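Local structure of lipoprotein (Actinomyces odontolyticus, 3UP9) at residues 7-12 / 35-40. The protein binds selenomethionine in its cleft and probably serves as the methionine-binding lipoprotein of a membrane transporter. Residues are numbered along the deposited sequence; the frame is centred on the assembly and turned at random.
Sequences VTLTVG and IKLDIV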
ATOM      1  N   VAL A   7     -25.278  -0.006 -12.807  1.00 48.42           N
ATOM      2  CA  VAL A   7     -23.985   0.130 -13.514  1.00 44.21           C
ATOM      3  C   VAL A   7     -22.958  -0.864 -12.913  1.00 44.16           C
ATOM      4  O   VAL A   7     -22.845  -0.995 -11.696  1.00 43.92           O
ATOM      5  CB  VAL A   7     -23.423   1.595 -13.456  1.00 43.01           C
ATOM      6  CG1 VAL A   7     -21.959   1.687 -13.971  1.00 37.76           C
ATOM      7  CG2 VAL A   7     -24.343   2.531 -14.233  1.00 41.19           C
ATOM      8  N   THR A   8     -22.193  -1.555 -13.763  1.00 43.99           N
ATOM      9  CA  THR A   8     -21.207  -2.496 -13.272  1.00 43.72           C
ATOM     10  C   THR A   8     -19.894  -1.833 -13.332  1.00 42.33           C
ATOM     11  O   THR A   8     -19.621  -1.196 -14.338  1.00 49.51           O
ATOM     12  CB  THR A   8     -21.132  -3.768 -14.124  1.00 43.59           C
ATOM     13  OG1 THR A   8     -22.268  -4.555 -13.827  1.00 44.21           O
ATOM     14  CG2 THR A   8     -19.903  -4.570 -13.778  1.00 42.42           C
ATOM     15  N   LEU A   9     -19.063  -2.020 -12.302  1.00 40.34           N
ATOM     16  CA  LEU A   9     -17.751  -1.371 -12.229  1.00 40.26           C
ATOM     17  C   LEU A   9     -16.626  -2.380 -12.102  1.00 39.70           C
ATOM     18  O   LEU A   9     -16.603  -3.097 -11.138  1.00 39.87           O
ATOM     19  CB  LEU A   9     -17.663  -0.463 -11.009  1.00 39.24           C
ATOM     20  CG  LEU A   9     -18.416   0.831 -10.893  1.00 40.45           C
ATOM     21  CD1 LEU A   9     -18.114   1.435  -9.519  1.00 39.81           C
ATOM     22  CD2 LEU A   9     -17.951   1.789 -11.958  1.00 40.21           C
ATOM     23  N   THR A  10     -15.672  -2.409 -13.044  1.00 40.42           N
ATOM     24  CA  THR A  10     -14.505  -3.268 -12.911  0.50 40.30           C
ATOM     25  C   THR A  10     -13.466  -2.492 -12.050  1.00 39.87           C
ATOM     26  O   THR A  10     -13.009  -1.382 -12.416  1.00 40.14           O
ATOM     27  CB  THR A  10     -14.006  -3.779 -14.320  0.50 41.74           C
ATOM     28  OG1 THR A  10     -15.124  -4.250 -15.094  0.50 41.53           O
ATOM     29  CG2 THR A  10     -13.013  -4.939 -14.191  0.50 40.81           C
ATOM     30  N   VAL A  11     -13.149  -3.033 -10.870  1.00 37.13           N
ATOM     31  CA  VAL A  11     -12.233  -2.406  -9.965  1.00 36.67           C
ATOM     32  C   VAL A  11     -11.067  -3.355  -9.660  1.00 38.50           C
ATOM     33  O   VAL A  11     -11.294  -4.487  -9.193  1.00 36.93           O
ATOM     34  CB  VAL A  11     -12.894  -2.038  -8.615  1.00 39.10           C
ATOM     35  CG1 VAL A  11     -11.918  -1.220  -7.793  1.00 37.64           C
ATOM     36  CG2 VAL A  11     -14.197  -1.277  -8.812  1.00 36.14           C
ATOM     37  N   GLY A  12      -9.830  -2.882  -9.921  1.00 37.70           N
ATOM     38  CA  GLY A  12      -8.619  -3.605  -9.612  1.00 34.21           C
ATOM     39  C   GLY A  12      -8.114  -3.338  -8.208  1.00 34.10           C
ATOM     40  O   GLY A  12      -8.167  -2.221  -7.734  1.00 35.42           O
ATOM     41  N   ILE A  35     -25.284  -0.374  -7.720  1.00 47.38           N
ATOM     42  CA  ILE A  35     -24.072  -0.796  -8.467  1.00 46.21           C
ATOM     43  C   ILE A  35     -23.714  -2.310  -8.268  1.00 45.88           C
ATOM     44  O   ILE A  35     -24.145  -2.947  -7.330  1.00 44.24           O
ATOM     45  CB  ILE A  35     -22.821   0.093  -8.174  1.00 42.71           C
ATOM     46  CG1 ILE A  35     -22.332  -0.094  -6.736  1.00 41.58           C
ATOM     47  CG2 ILE A  35     -23.084   1.585  -8.514  1.00 43.11           C
ATOM     48  CD1 ILE A  35     -21.173   0.797  -6.359  1.00 39.84           C
ATOM     49  N   LYS A  36     -22.941  -2.851  -9.206  1.00 44.88           N
ATOM     50  CA  LYS A  36     -22.340  -4.171  -9.107  1.00 44.90           C
ATOM     51  C   LYS A  36     -20.817  -4.010  -9.224  1.00 42.84           C
ATOM     52  O   LYS A  36     -20.324  -3.213 -10.025  1.00 42.99           O
ATOM     53  CB  LYS A  36     -22.860  -5.119 -10.222  1.00 45.95           C
ATOM     54  CG  LYS A  36     -24.306  -5.574 -10.089  1.00 47.01           C
ATOM     55  CD  LYS A  36     -24.709  -6.538 -11.187  1.00 49.17           C
ATOM     56  CE  LYS A  36     -26.179  -7.003 -11.052  1.00 51.26           C
ATOM     57  NZ  LYS A  36     -26.587  -7.976 -12.119  1.00 52.40           N
ATOM     58  N   LEU A  37     -20.067  -4.737  -8.402  1.00 40.84           N
ATOM     59  CA  LEU A  37     -18.624  -4.721  -8.532  1.00 39.49           C
ATOM     60  C   LEU A  37     -18.062  -5.960  -9.217  1.00 37.92           C
ATOM     61  O   LEU A  37     -18.387  -7.072  -8.880  1.00 37.98           O
ATOM     62  CB  LEU A  37     -17.944  -4.505  -7.183  1.00 39.33           C
ATOM     63  CG  LEU A  37     -18.268  -3.245  -6.363  1.00 40.49           C
ATOM     64  CD1 LEU A  37     -17.442  -3.316  -5.084  1.00 39.32           C
ATOM     65  CD2 LEU A  37     -18.010  -1.993  -7.181  1.00 39.88           C
ATOM     66  N   ASP A  38     -17.160  -5.739 -10.153  1.00 39.00           N
ATOM     67  CA  ASP A  38     -16.349  -6.815 -10.771  1.00 39.68           C
ATOM     68  C   ASP A  38     -14.918  -6.642 -10.236  1.00 39.86           C
ATOM     69  O   ASP A  38     -14.182  -5.853 -10.762  1.00 37.15           O
ATOM     70  CB  ASP A  38     -16.348  -6.680 -12.304  1.00 39.48           C
ATOM     71  CG  ASP A  38     -17.609  -7.229 -12.962  1.00 39.42           C
ATOM     72  OD1 ASP A  38     -18.502  -7.675 -12.229  1.00 39.32           O
ATOM     73  OD2 ASP A  38     -17.687  -7.244 -14.233  1.00 41.23           O
ATOM     74  N   ILE A  39     -14.551  -7.380  -9.177  1.00 40.20           N
ATOM     75  CA  ILE A  39     -13.275  -7.206  -8.537  1.00 37.06           C
ATOM     76  C   ILE A  39     -12.248  -8.005  -9.319  1.00 36.58           C
ATOM     77  O   ILE A  39     -12.441  -9.180  -9.533  1.00 37.40           O
ATOM     78  CB  ILE A  39     -13.295  -7.591  -7.029  1.00 36.06           C
ATOM     79  CG1 ILE A  39     -14.392  -6.794  -6.285  1.00 36.88           C
ATOM     80  CG2 ILE A  39     -11.953  -7.292  -6.372  1.00 32.63           C
ATOM     81  CD1 ILE A  39     -14.971  -7.454  -5.053  1.00 36.46           C
ATOM     82  N   VAL A  40     -11.139  -7.351  -9.669  1.00 35.78           N
ATOM     83  CA  VAL A  40      -9.973  -7.984 -10.300  1.00 35.39           C
ATOM     84  C   VAL A  40      -8.781  -7.797  -9.371  1.00 35.27           C
ATOM     85  O   VAL A  40      -8.436  -6.664  -8.961  1.00 33.91           O
ATOM     86  CB  VAL A  40      -9.701  -7.436 -11.713  1.00 34.61           C
ATOM     87  CG1 VAL A  40      -8.493  -8.162 -12.307  1.00 34.35           C
ATOM     88  CG2 VAL A  40     -10.966  -7.609 -12.558  1.00 32.95           C
TER
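Thr8 and Asp38 meet diagonally across two parallel strands, the methyl CG2 of Thr8 lying 3.5 Å from OD2 of Asp38. In Thr8, CB carries two unlike branches to the partner strand. CG2, anti to the backbone N, lies against the carboxylate of Asp38, touching CG as well as both oxygens, while OG1, beside the backbone N, rests 3.7 Å from CB of Lys36 and a little farther from its CD. A glycine in place of Thr8 would probably open a gap beside the Asp38 carboxylate and strip CB and CD of Lys36 of the OG1 contact. In one of its two conformers, Thr10 repeats the diagonal pattern one pair further, CG2 lying 3.7 Å from CG2 of Val40. Beta-branched and short polar residues suit this partly exposed face, and the extended chain of Lys36 carries its ammonium away from the neighbouring strand.

Residues 7-12 and 35-40 run side by side as a parallel pair, joined through helix 15-28 in a beta-alpha-beta crossover within the periplasmic-binding-protein fold. Five backbone hydrogen bonds hold the register, from Lys36 N on Val7 O to Val40 N on Val11 O; Leu9 and Val11 each use both N and O. At the end of the ladder Gly12 makes a close CA-H...O contact, its CA 3.1 Å from Val40 O, and a side chain there would sit near that oxygen. On its other edge, strand 7-13 pairs with strand 59-64.

The opposite face is apolar. Leu37 CG stands anti to its carbonyl carbon (chi1 -58°), and from it CD2 reaches Leu9 CB at 4.1 Å and Val11 CG2 at 4.2 Å. Branched aliphatic residues suit this face because two helices cover it: Val11 and Ile39 touch Leu22 of helix 15-28, while Leu9 packs on Ala215 and Ile216 of helix 213-223.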